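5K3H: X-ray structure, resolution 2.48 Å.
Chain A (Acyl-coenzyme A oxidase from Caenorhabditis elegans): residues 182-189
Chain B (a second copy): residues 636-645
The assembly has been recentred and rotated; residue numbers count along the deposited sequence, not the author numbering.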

# COMPACT_ATOMS: atom_id res chain seq x y z
N LYS A 182 27.39 -19.40 9.96
CA LYS A 182 26.68 -19.71 8.73
C LYS A 182 26.03 -18.43 8.20
O LYS A 182 25.93 -17.41 8.89
CB LYS A 182 25.64 -20.83 8.93
CG LYS A 182 24.75 -20.61 10.13
CD LYS A 182 23.66 -21.65 10.25
CE LYS A 182 24.20 -22.93 10.87
NZ LYS A 182 23.12 -23.89 11.28
N ILE A 183 25.58 -18.52 6.96
CA ILE A 183 24.94 -17.40 6.26
C ILE A 183 23.78 -16.81 7.07
O ILE A 183 23.58 -15.58 7.07
CB ILE A 183 24.53 -17.86 4.86
CG1 ILE A 183 24.01 -16.70 4.03
CG2 ILE A 183 23.50 -19.00 4.92
CD1 ILE A 183 24.10 -17.02 2.59
N THR A 184 22.97 -17.65 7.72
CA THR A 184 21.82 -17.14 8.48
C THR A 184 22.19 -16.38 9.75
O THR A 184 21.31 -15.73 10.33
CB THR A 184 20.88 -18.27 8.88
OG1 THR A 184 21.61 -19.28 9.57
CG2 THR A 184 20.21 -18.86 7.65
N ALA A 185 23.44 -16.45 10.22
CA ALA A 185 23.86 -15.74 11.43
C ALA A 185 24.35 -14.33 11.14
O ALA A 185 24.52 -13.56 12.09
CB ALA A 185 24.97 -16.50 12.15
N LEU A 186 24.57 -13.99 9.86
CA LEU A 186 24.94 -12.63 9.48
C LEU A 186 24.00 -11.63 10.13
O LEU A 186 22.78 -11.81 10.13
CB LEU A 186 24.86 -12.46 7.95
CG LEU A 186 25.85 -13.03 6.94
CD1 LEU A 186 25.24 -13.03 5.55
CD2 LEU A 186 27.14 -12.23 6.92
N LYS A 187 24.56 -10.58 10.71
CA LYS A 187 23.73 -9.43 11.02
C LYS A 187 23.16 -8.90 9.72
O LYS A 187 23.83 -8.91 8.67
CB LYS A 187 24.54 -8.36 11.77
CG LYS A 187 25.13 -8.84 13.11
CD LYS A 187 24.09 -9.63 13.89
CE LYS A 187 24.52 -9.88 15.33
NZ LYS A 187 23.50 -10.62 16.14
N TRP A 188 21.88 -8.52 9.74
CA TRP A 188 21.18 -8.13 8.51
C TRP A 188 20.00 -7.27 8.90
O TRP A 188 19.20 -7.69 9.73
CB TRP A 188 20.72 -9.36 7.73
CG TRP A 188 20.33 -9.12 6.31
CD1 TRP A 188 19.18 -8.55 5.86
CD2 TRP A 188 21.05 -9.53 5.15
NE1 TRP A 188 19.16 -8.52 4.50
CE2 TRP A 188 20.29 -9.13 4.03
CE3 TRP A 188 22.27 -10.19 4.94
CZ2 TRP A 188 20.70 -9.35 2.71
CZ3 TRP A 188 22.69 -10.40 3.62
CH2 TRP A 188 21.90 -9.99 2.53
N TRP A 189 19.95 -6.02 8.35
CA TRP A 189 18.96 -4.94 8.50
C TRP A 189 19.35 -3.74 9.39
O TRP A 189 18.71 -2.69 9.25
CB TRP A 189 17.61 -5.49 8.98
CG TRP A 189 16.82 -6.05 7.82
CD1 TRP A 189 16.58 -7.36 7.54
CD2 TRP A 189 16.22 -5.30 6.75
NE1 TRP A 189 15.86 -7.48 6.38
CE2 TRP A 189 15.63 -6.23 5.87
CE3 TRP A 189 16.10 -3.93 6.46
CZ2 TRP A 189 14.95 -5.84 4.71
CZ3 TRP A 189 15.42 -3.54 5.31
CH2 TRP A 189 14.85 -4.50 4.45
N VAL B 636 16.71 -19.18 -0.66
CA VAL B 636 16.53 -17.74 -0.51
C VAL B 636 17.78 -17.09 0.06
O VAL B 636 18.27 -16.09 -0.48
CB VAL B 636 15.29 -17.43 0.34
CG1 VAL B 636 15.31 -15.96 0.75
CG2 VAL B 636 14.04 -17.75 -0.45
N TYR B 637 18.31 -17.61 1.18
CA TYR B 637 19.35 -16.89 1.92
C TYR B 637 20.64 -16.77 1.12
O TYR B 637 21.26 -15.70 1.10
CB TYR B 637 19.63 -17.58 3.26
CG TYR B 637 18.46 -17.51 4.21
CD1 TYR B 637 17.72 -16.34 4.33
CD2 TYR B 637 18.08 -18.60 4.96
CE1 TYR B 637 16.63 -16.27 5.19
CE2 TYR B 637 17.02 -18.54 5.83
CZ TYR B 637 16.29 -17.37 5.94
OH TYR B 637 15.21 -17.32 6.82
N GLU B 638 21.05 -17.84 0.47
CA GLU B 638 22.29 -17.81 -0.30
C GLU B 638 22.20 -16.81 -1.44
O GLU B 638 23.13 -16.04 -1.67
CB GLU B 638 22.58 -19.22 -0.81
CG GLU B 638 23.65 -19.30 -1.87
CD GLU B 638 25.01 -19.66 -1.30
OE1 GLU B 638 25.26 -19.37 -0.10
OE2 GLU B 638 25.83 -20.24 -2.05
N ASN B 639 21.06 -16.76 -2.12
CA ASN B 639 20.92 -15.84 -3.25
C ASN B 639 20.54 -14.44 -2.81
O ASN B 639 20.75 -13.48 -3.56
CB ASN B 639 19.90 -16.38 -4.26
CG ASN B 639 20.40 -17.62 -4.98
OD1 ASN B 639 21.35 -17.56 -5.77
ND2 ASN B 639 19.79 -18.75 -4.70
N LEU B 640 19.96 -14.29 -1.62
CA LEU B 640 19.76 -12.95 -1.08
C LEU B 640 21.10 -12.31 -0.75
O LEU B 640 21.31 -11.12 -0.99
CB LEU B 640 18.87 -13.03 0.17
CG LEU B 640 18.48 -11.71 0.85
CD1 LEU B 640 17.67 -10.87 -0.09
CD2 LEU B 640 17.72 -12.01 2.12
N PHE B 641 22.04 -13.11 -0.23
CA PHE B 641 23.39 -12.62 0.03
C PHE B 641 24.08 -12.19 -1.26
O PHE B 641 24.63 -11.08 -1.34
CB PHE B 641 24.17 -13.71 0.75
CG PHE B 641 25.49 -13.26 1.30
CD1 PHE B 641 25.68 -11.94 1.68
CD2 PHE B 641 26.53 -14.17 1.47
CE1 PHE B 641 26.90 -11.52 2.20
CE2 PHE B 641 27.75 -13.77 1.99
CZ PHE B 641 27.93 -12.44 2.35
N LYS B 642 24.01 -13.01 -2.31
CA LYS B 642 24.56 -12.61 -3.60
C LYS B 642 23.90 -11.34 -4.12
O LYS B 642 24.58 -10.43 -4.61
CB LYS B 642 24.41 -13.71 -4.66
CG LYS B 642 25.36 -14.87 -4.51
CD LYS B 642 25.26 -15.85 -5.71
CE LYS B 642 26.24 -17.05 -5.54
NZ LYS B 642 25.57 -18.37 -5.34
N TRP B 643 22.56 -11.29 -4.06
CA TRP B 643 21.82 -10.13 -4.54
C TRP B 643 22.27 -8.84 -3.84
O TRP B 643 22.36 -7.78 -4.47
CB TRP B 643 20.32 -10.38 -4.35
CG TRP B 643 19.43 -9.38 -5.02
CD1 TRP B 643 18.93 -9.45 -6.30
CD2 TRP B 643 18.92 -8.18 -4.46
NE1 TRP B 643 18.16 -8.35 -6.57
CE2 TRP B 643 18.13 -7.55 -5.46
CE3 TRP B 643 19.05 -7.56 -3.21
CZ2 TRP B 643 17.47 -6.34 -5.23
CZ3 TRP B 643 18.39 -6.36 -3.00
CH2 TRP B 643 17.61 -5.77 -4.00
N ALA B 644 22.49 -8.91 -2.53
CA ALA B 644 23.01 -7.77 -1.78
C ALA B 644 24.45 -7.45 -2.18
O ALA B 644 24.77 -6.29 -2.49
CB ALA B 644 22.94 -8.05 -0.27
N LYS B 645 25.32 -8.46 -2.18
CA LYS B 645 26.74 -8.21 -2.45
C LYS B 645 26.96 -7.58 -3.82
O LYS B 645 27.91 -6.80 -3.99
CB LYS B 645 27.53 -9.51 -2.32
CG LYS B 645 27.87 -9.85 -0.87
CD LYS B 645 28.82 -11.03 -0.78
CE LYS B 645 28.15 -12.27 -1.36
NZ LYS B 645 28.93 -13.51 -1.16

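A short 3-10 turn and the strand after it, from one copy of the acyl-coenzyme A oxidase, lie against a helix of the second copy. No hydrogen bond crosses between them; the contact is mostly apolar and rests on fit. The helix keeps its own backbone bonds, such as Phe641(B) N to Tyr637(B) O at 3.0 Å.

Ile183(A) is the first bump. Ile183(A) CD1 rests against the helix backbone and the base of Phe641(B), 3.5 Å from Tyr637(B) O, 3.5 Å from Glu638(B) CA and 3.8 Å from Phe641(B) CB. The methyl cannot donate a hydrogen bond to the Tyr637(B) oxygen and only packs against it; that oxygen accepts the helix bond from Phe641(B) N. Beside it, Thr184(A) turns its methyl to the tyrosine ring, with CG2 3.4 Å from Tyr637(B) CD2. Its OG1 is hydrogen-bonded elsewhere in the structure.

Phe641(B) offers a ring face to chain A. Leu186(A) CD1 lies over one face of the Phe641(B) ring, 4.0 Å from the ring centroid and 10° off the normal, a CH-pi contact.

Trp188(A) is the broad bump. Its six-membered ring enters a hollow lined by Leu640(B), Phe641(B) and Ala644(B). Trp188(A) CZ2 lies 3.7 Å from Leu640(B) CG, and Trp188(A) CZ3 lies 3.9 Å from Phe641(B) CD1. The small Ala644(B) forms part of the hollow, with Trp188(A) CH2 3.6 Å from Ala644(B) CB.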